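PDB 2WW8: CELL WALL surface anchor family protein, which probably mediates attachment of Streptococcus pneumoniae to host cells as the adhesin of its pilus, a cell-wall-anchored surface protein. Local coordinates for residues T100-Q105 and T114-V119; F67-N72 and A89-I94. All blocks are in the same frame, centred on the assembly; numbering follows the deposited sequence.

Contact 1: T100-Q105 and T114-V119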
loop_
_atom_site.group_PDB
_atom_site.type_symbol
_atom_site.label_atom_id
_atom_site.label_comp_id
_atom_site.label_asym_id
_atom_site.label_seq_id
_atom_site.Cartn_x
_atom_site.Cartn_y
_atom_site.Cartn_z
ATOM N N THR A 100 -28.495 -30.162 32.844
ATOM C CA THR A 100 -28.344 -30.106 34.296
ATOM C C THR A 100 -26.976 -30.673 34.673
ATOM O O THR A 100 -26.577 -31.745 34.201
ATOM C CB THR A 100 -29.502 -30.761 35.096
ATOM O OG1 THR A 100 -30.752 -30.257 34.615
ATOM C CG2 THR A 100 -29.405 -30.435 36.599
ATOM N N LEU A 101 -26.277 -29.878 35.483
ATOM C CA LEU A 101 -24.988 -30.182 36.105
ATOM C C LEU A 101 -25.202 -30.478 37.592
ATOM O O LEU A 101 -25.804 -29.679 38.329
ATOM C CB LEU A 101 -24.038 -28.985 35.986
ATOM C CG LEU A 101 -22.498 -28.996 36.024
ATOM C CD1 LEU A 101 -22.017 -28.037 37.115
ATOM C CD2 LEU A 101 -21.779 -30.340 36.158
ATOM N N THR A 102 -24.696 -31.637 38.010
ATOM C CA THR A 102 -24.798 -32.123 39.396
ATOM C C THR A 102 -23.440 -32.623 39.888
ATOM O O THR A 102 -22.648 -33.224 39.146
ATOM C CB THR A 102 -25.801 -33.292 39.563
ATOM O OG1 THR A 102 -25.607 -34.225 38.493
ATOM C CG2 THR A 102 -27.257 -32.818 39.585
ATOM N N GLU A 103 -23.184 -32.346 41.162
ATOM C CA GLU A 103 -22.092 -32.991 41.873
ATOM C C GLU A 103 -22.500 -34.440 42.242
ATOM O O GLU A 103 -23.433 -34.671 43.011
ATOM C CB GLU A 103 -21.702 -32.140 43.084
ATOM C CG GLU A 103 -20.314 -32.402 43.636
ATOM C CD GLU A 103 -20.175 -31.891 45.060
ATOM O OE1 GLU A 103 -21.212 -31.852 45.789
ATOM O OE2 GLU A 103 -19.037 -31.533 45.465
ATOM N N ALA A 104 -21.821 -35.425 41.661
ATOM C CA ALA A 104 -22.124 -36.816 41.958
ATOM C C ALA A 104 -21.458 -37.209 43.288
ATOM O O ALA A 104 -22.127 -37.688 44.205
ATOM C CB ALA A 104 -21.695 -37.724 40.799
ATOM N N GLN A 105 -20.150 -36.995 43.396
ATOM C CA GLN A 105 -19.475 -37.083 44.689
ATOM C C GLN A 105 -18.598 -35.847 44.965
ATOM O O GLN A 105 -17.963 -35.336 44.047
ATOM C CB GLN A 105 -18.720 -38.412 44.837
ATOM C CG GLN A 105 -17.388 -38.529 44.118
ATOM C CD GLN A 105 -16.668 -39.826 44.458
ATOM O OE1 GLN A 105 -17.289 -40.877 44.593
ATOM N NE2 GLN A 105 -15.347 -39.760 44.583
ATOM N N THR A 114 -26.167 -29.316 47.718
ATOM C CA THR A 114 -27.613 -29.491 47.545
ATOM C C THR A 114 -28.115 -28.887 46.224
ATOM O O THR A 114 -29.316 -28.899 45.936
ATOM C CB THR A 114 -28.409 -28.901 48.744
ATOM O OG1 THR A 114 -27.751 -27.717 49.216
ATOM C CG2 THR A 114 -28.534 -29.913 49.895
ATOM N N LYS A 115 -27.186 -28.372 45.419
ATOM C CA LYS A 115 -27.507 -27.510 44.281
ATOM C C LYS A 115 -27.253 -28.191 42.936
ATOM O O LYS A 115 -26.243 -28.870 42.722
ATOM C CB LYS A 115 -26.750 -26.182 44.397
ATOM C CG LYS A 115 -27.211 -25.029 43.503
ATOM C CD LYS A 115 -26.234 -23.855 43.658
ATOM C CE LYS A 115 -26.407 -22.719 42.646
ATOM N NZ LYS A 115 -27.742 -22.071 42.622
ATOM N N GLN A 116 -28.228 -28.005 42.053
ATOM C CA GLN A 116 -28.167 -28.462 40.675
ATOM C C GLN A 116 -28.111 -27.242 39.755
ATOM O O GLN A 116 -28.946 -26.342 39.854
ATOM C CB GLN A 116 -29.428 -29.263 40.365
ATOM C CG GLN A 116 -29.480 -30.670 40.922
ATOM C CD GLN A 116 -30.545 -31.487 40.211
ATOM O OE1 GLN A 116 -31.713 -31.096 40.170
ATOM N NE2 GLN A 116 -30.147 -32.612 39.627
ATOM N N TRP A 117 -27.143 -27.199 38.848
ATOM C CA TRP A 117 -27.013 -26.041 37.948
ATOM C C TRP A 117 -27.549 -26.296 36.548
ATOM O O TRP A 117 -27.384 -27.380 36.002
ATOM C CB TRP A 117 -25.554 -25.617 37.808
ATOM C CG TRP A 117 -24.915 -25.218 39.088
ATOM C CD1 TRP A 117 -24.803 -23.953 39.596
ATOM C CD2 TRP A 117 -24.285 -26.094 40.031
ATOM N NE1 TRP A 117 -24.138 -23.993 40.801
ATOM C CE2 TRP A 117 -23.812 -25.292 41.092
ATOM C CE3 TRP A 117 -24.076 -27.478 40.081
ATOM C CZ2 TRP A 117 -23.142 -25.830 42.195
ATOM C CZ3 TRP A 117 -23.409 -28.014 41.179
ATOM C CH2 TRP A 117 -22.950 -27.191 42.221
ATOM N N THR A 118 -28.176 -25.280 35.966
ATOM C CA THR A 118 -28.583 -25.327 34.562
ATOM C C THR A 118 -27.512 -24.734 33.632
ATOM O O THR A 118 -26.943 -23.673 33.888
ATOM C CB THR A 118 -29.957 -24.642 34.384
ATOM O OG1 THR A 118 -30.902 -25.315 35.220
ATOM C CG2 THR A 118 -30.455 -24.655 32.925
ATOM N N VAL A 119 -27.234 -25.454 32.554
ATOM C CA VAL A 119 -26.192 -25.080 31.603
ATOM C C VAL A 119 -26.767 -25.099 30.179
ATOM O O VAL A 119 -26.969 -26.173 29.591
ATOM C CB VAL A 119 -24.935 -25.999 31.706
ATOM C CG1 VAL A 119 -23.913 -25.698 30.596
ATOM C CG2 VAL A 119 -24.292 -25.915 33.083
HETATM O O HOH W 1 -24.594 -30.829 43.066
#
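Two backbone hydrogen bonds hold residues 100-105 and 114-119 together, both made within the pair Leu-101 and Trp-117. Leu-101 N donates to Trp-117 O at 2.8 Å, almost perfectly straight, and Trp-117 N returns the bond to Leu-101 O at 2.9 Å, this one slightly bent. The two reciprocal bonds make this an antiparallel hydrogen-bonded pair, and each donor lies in the plane of its acceptor carbonyl. Thr-100 faces Thr-118 as the adjoining non-hydrogen-bonded pair, and the CA-H of Thr-100 adds a weaker contact to Trp-117 O. Beyond the pair the strands spread, and one water takes over the bridging: it accepts from Glu-103 N and donates to Lys-115 O at 2.6 Å.

The apolar contacts lie on the sheet face that carries Leu-101 and Trp-117. With CG of Leu-101 anti to its backbone N (chi1 -156°), CD1 reaches Trp-117 CE3 at 3.7 Å, on the benzene side of the indole, the two side chains crossing obliquely. Leu-101 O sits at the edge of that ring, 3.3 Å from CE3. Over one indole face lies the aliphatic part of Lys-115, its CG 4.1 Å above the plane and displaced toward the rim. Farther along, Leu-101 CB meets Val-119 CG2. On the other face of the sheet, Gln-116 runs extended beside Thr-102 and crosses Thr-100, whose CG2 lies 3.9 Å from Gln-116 CB.

The carboxylate of Glu-103 turns back to Ser-113 N in the intervening loop. This is the hairpin of strands 97-105 and 116-121 in the prealbumin-like domain; strand 66-71 flanks it beyond 97-105, joined through Thr-100 and Thr-102, and strand 127-129 flanks it beyond 116-121.

Contact 2: F67-N72 and A89-I94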
loop_
_atom_site.group_PDB
_atom_site.type_symbol
_atom_site.label_atom_id
_atom_site.label_comp_id
_atom_site.label_asym_id
_atom_site.label_seq_id
_atom_site.Cartn_x
_atom_site.Cartn_y
_atom_site.Cartn_z
ATOM N N PHE A 67 -18.370 -34.753 38.768
ATOM C CA PHE A 67 -19.524 -34.052 38.207
ATOM C C PHE A 67 -20.225 -34.762 37.073
ATOM O O PHE A 67 -19.613 -35.528 36.340
ATOM C CB PHE A 67 -19.148 -32.627 37.752
ATOM C CG PHE A 67 -18.753 -31.723 38.887
ATOM C CD1 PHE A 67 -19.712 -30.979 39.566
ATOM C CD2 PHE A 67 -17.423 -31.652 39.297
ATOM C CE1 PHE A 67 -19.342 -30.160 40.621
ATOM C CE2 PHE A 67 -17.034 -30.835 40.356
ATOM C CZ PHE A 67 -18.003 -30.095 41.020
ATOM N N GLU A 68 -21.510 -34.455 36.928
ATOM C CA GLU A 68 -22.326 -35.005 35.852
ATOM C C GLU A 68 -23.085 -33.979 35.030
ATOM O O GLU A 68 -23.791 -33.125 35.567
ATOM C CB GLU A 68 -23.273 -36.088 36.376
ATOM C CG GLU A 68 -22.430 -37.239 36.918
ATOM C CD GLU A 68 -23.168 -38.555 37.096
ATOM O OE1 GLU A 68 -24.422 -38.576 37.023
ATOM O OE2 GLU A 68 -22.452 -39.561 37.309
ATOM N N LEU A 69 -22.926 -34.094 33.717
ATOM C CA LEU A 69 -23.640 -33.232 32.784
ATOM C C LEU A 69 -24.608 -34.057 31.939
ATOM O O LEU A 69 -24.204 -34.955 31.180
ATOM C CB LEU A 69 -22.660 -32.453 31.897
ATOM C CG LEU A 69 -23.264 -31.376 30.992
ATOM C CD1 LEU A 69 -23.844 -30.202 31.790
ATOM C CD2 LEU A 69 -22.224 -30.936 29.949
ATOM N N LYS A 70 -25.894 -33.756 32.087
ATOM C CA LYS A 70 -26.878 -34.549 31.370
ATOM C C LYS A 70 -27.801 -33.671 30.535
ATOM O O LYS A 70 -28.349 -32.658 30.998
ATOM C CB LYS A 70 -27.605 -35.603 32.243
ATOM C CG LYS A 70 -28.815 -35.132 33.048
ATOM C CD LYS A 70 -29.896 -36.213 33.145
ATOM C CE LYS A 70 -30.987 -35.806 34.138
ATOM N NZ LYS A 70 -30.798 -36.474 35.465
ATOM N N ASN A 71 -27.922 -34.102 29.285
ATOM C CA ASN A 71 -28.774 -33.450 28.325
ATOM C C ASN A 71 -30.263 -33.594 28.638
ATOM O O ASN A 71 -30.808 -34.694 28.613
ATOM C CB ASN A 71 -28.426 -33.964 26.932
ATOM C CG ASN A 71 -28.829 -32.990 25.864
ATOM O OD1 ASN A 71 -30.019 -32.716 25.673
ATOM N ND2 ASN A 71 -27.835 -32.425 25.188
ATOM N N ASN A 72 -30.903 -32.464 28.930
ATOM C CA ASN A 72 -32.331 -32.377 29.246
ATOM C C ASN A 72 -33.352 -32.622 28.125
ATOM O O ASN A 72 -34.551 -32.403 28.329
ATOM C CB ASN A 72 -32.653 -31.025 29.895
ATOM C CG ASN A 72 -31.923 -30.811 31.204
ATOM O OD1 ASN A 72 -31.240 -31.703 31.721
ATOM N ND2 ASN A 72 -32.065 -29.605 31.745
ATOM N N ALA A 89 -12.389 -29.303 37.041
ATOM C CA ALA A 89 -13.117 -30.288 36.240
ATOM C C ALA A 89 -13.702 -29.657 34.967
ATOM O O ALA A 89 -14.496 -28.726 35.034
ATOM C CB ALA A 89 -14.202 -30.970 37.053
ATOM N N ILE A 90 -13.311 -30.178 33.807
ATOM C CA ILE A 90 -13.563 -29.509 32.532
ATOM C C ILE A 90 -14.500 -30.350 31.672
ATOM O O ILE A 90 -14.154 -31.479 31.348
ATOM C CB ILE A 90 -12.231 -29.330 31.756
ATOM C CG1 ILE A 90 -11.133 -28.739 32.648
ATOM C CG2 ILE A 90 -12.437 -28.498 30.493
ATOM C CD1 ILE A 90 -9.738 -29.127 32.219
ATOM N N PHE A 91 -15.663 -29.816 31.310
ATOM C CA PHE A 91 -16.484 -30.365 30.228
ATOM C C PHE A 91 -16.266 -29.656 28.874
ATOM O O PHE A 91 -16.553 -28.466 28.736
ATOM C CB PHE A 91 -17.969 -30.294 30.591
ATOM C CG PHE A 91 -18.364 -31.164 31.751
ATOM C CD1 PHE A 91 -18.872 -32.438 31.524
ATOM C CD2 PHE A 91 -18.231 -30.710 33.062
ATOM C CE1 PHE A 91 -19.240 -33.250 32.588
ATOM C CE2 PHE A 91 -18.596 -31.511 34.141
ATOM C CZ PHE A 91 -19.105 -32.786 33.905
ATOM N N SER A 92 -15.785 -30.390 27.872
ATOM C CA SER A 92 -15.489 -29.869 26.531
ATOM C C SER A 92 -16.554 -30.284 25.511
ATOM O O SER A 92 -17.427 -31.091 25.823
ATOM C CB SER A 92 -14.165 -30.471 26.061
ATOM O OG SER A 92 -13.109 -30.060 26.903
ATOM N N ASN A 93 -16.503 -29.763 24.288
ATOM C CA ASN A 93 -17.311 -30.322 23.210
ATOM C C ASN A 93 -18.800 -30.554 23.473
ATOM O O ASN A 93 -19.390 -31.571 23.086
ATOM C CB ASN A 93 -16.649 -31.603 22.726
ATOM C CG ASN A 93 -15.309 -31.320 22.121
ATOM O OD1 ASN A 93 -14.360 -30.957 22.815
ATOM N ND2 ASN A 93 -15.229 -31.443 20.803
ATOM N N ILE A 94 -19.404 -29.573 24.135
ATOM C CA ILE A 94 -20.787 -29.674 24.558
ATOM C C ILE A 94 -21.655 -29.155 23.420
ATOM O O ILE A 94 -21.419 -28.083 22.857
ATOM C CB ILE A 94 -21.040 -28.927 25.892
ATOM C CG1 ILE A 94 -19.960 -29.261 26.929
ATOM C CG2 ILE A 94 -22.448 -29.209 26.407
ATOM C CD1 ILE A 94 -19.788 -28.212 28.028
#
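Phe-91 projects from strand 88-94 and pushes the far end of its ring against strand 66-71. CE1 touches Leu-69 CB at 3.6 Å, while CE2, on the other side of CZ, lies 3.8 Å from Phe-67 CB. The phenyl therefore reaches the backbone between two inward-facing residues, and its tip, CZ, comes within 3.7 Å of Phe-67 O, which lies at the ring edge near its plane. Leu-69 and Phe-91 slide past each other in opposite directions.

Two smaller contacts extend the interface. At one end the ring atom CD2 of Phe-67 rests on Ala-89 CB at 4.0 Å; at the other, Leu-69 CD2 packs on Ile-94 CG2 at 3.9 Å. With CG of Leu-69 anti to its backbone N (chi1 -172°) and chi2 at 67°, CD2 turns to Ile-94. No hydrogen bond crosses between the segments. The axes of the two short strand segments approach to 9.2 Å and are inclined by only 19°, so the strands face one another across a layer of apolar side chains.

Ile-94 follows a corner at Asn-93, where both residues face Gly-48 in a G1 beta bulge. Farther out, Val-78 packs on both Leu-69 and Phe-91, and Tyr-99 lies against Leu-69 and Ile-94. The contact thus forms part of the buried core of the prealbumin-like sandwich: strand 66-71 stands between 77-81 and 97-105 in one sheet, and strand 88-94 edges the other beside strand 48-55.

How the contacts relate
Contact 1 joins neighbours within one sheet of the prealbumin-like domain, and contact 2 joins that sheet to the one opposite; their centres are about 10 Å apart. Strands 66-71 and 97-105 lie side by side, probably hydrogen-bonded from Thr-102 O to Glu-68 N (2.8 Å) and from Thr-100 O to Lys-70 N (3.0 Å). Packing also links them, with Leu-101 CD2 3.5 Å from Glu-68 O. Along the chain, contact 2 closes before contact 1 opens, strand 88-94 leading directly into 97-105. Neither contains a residue of the magnesium or calcium sites; both lie within the prealbumin-like domain.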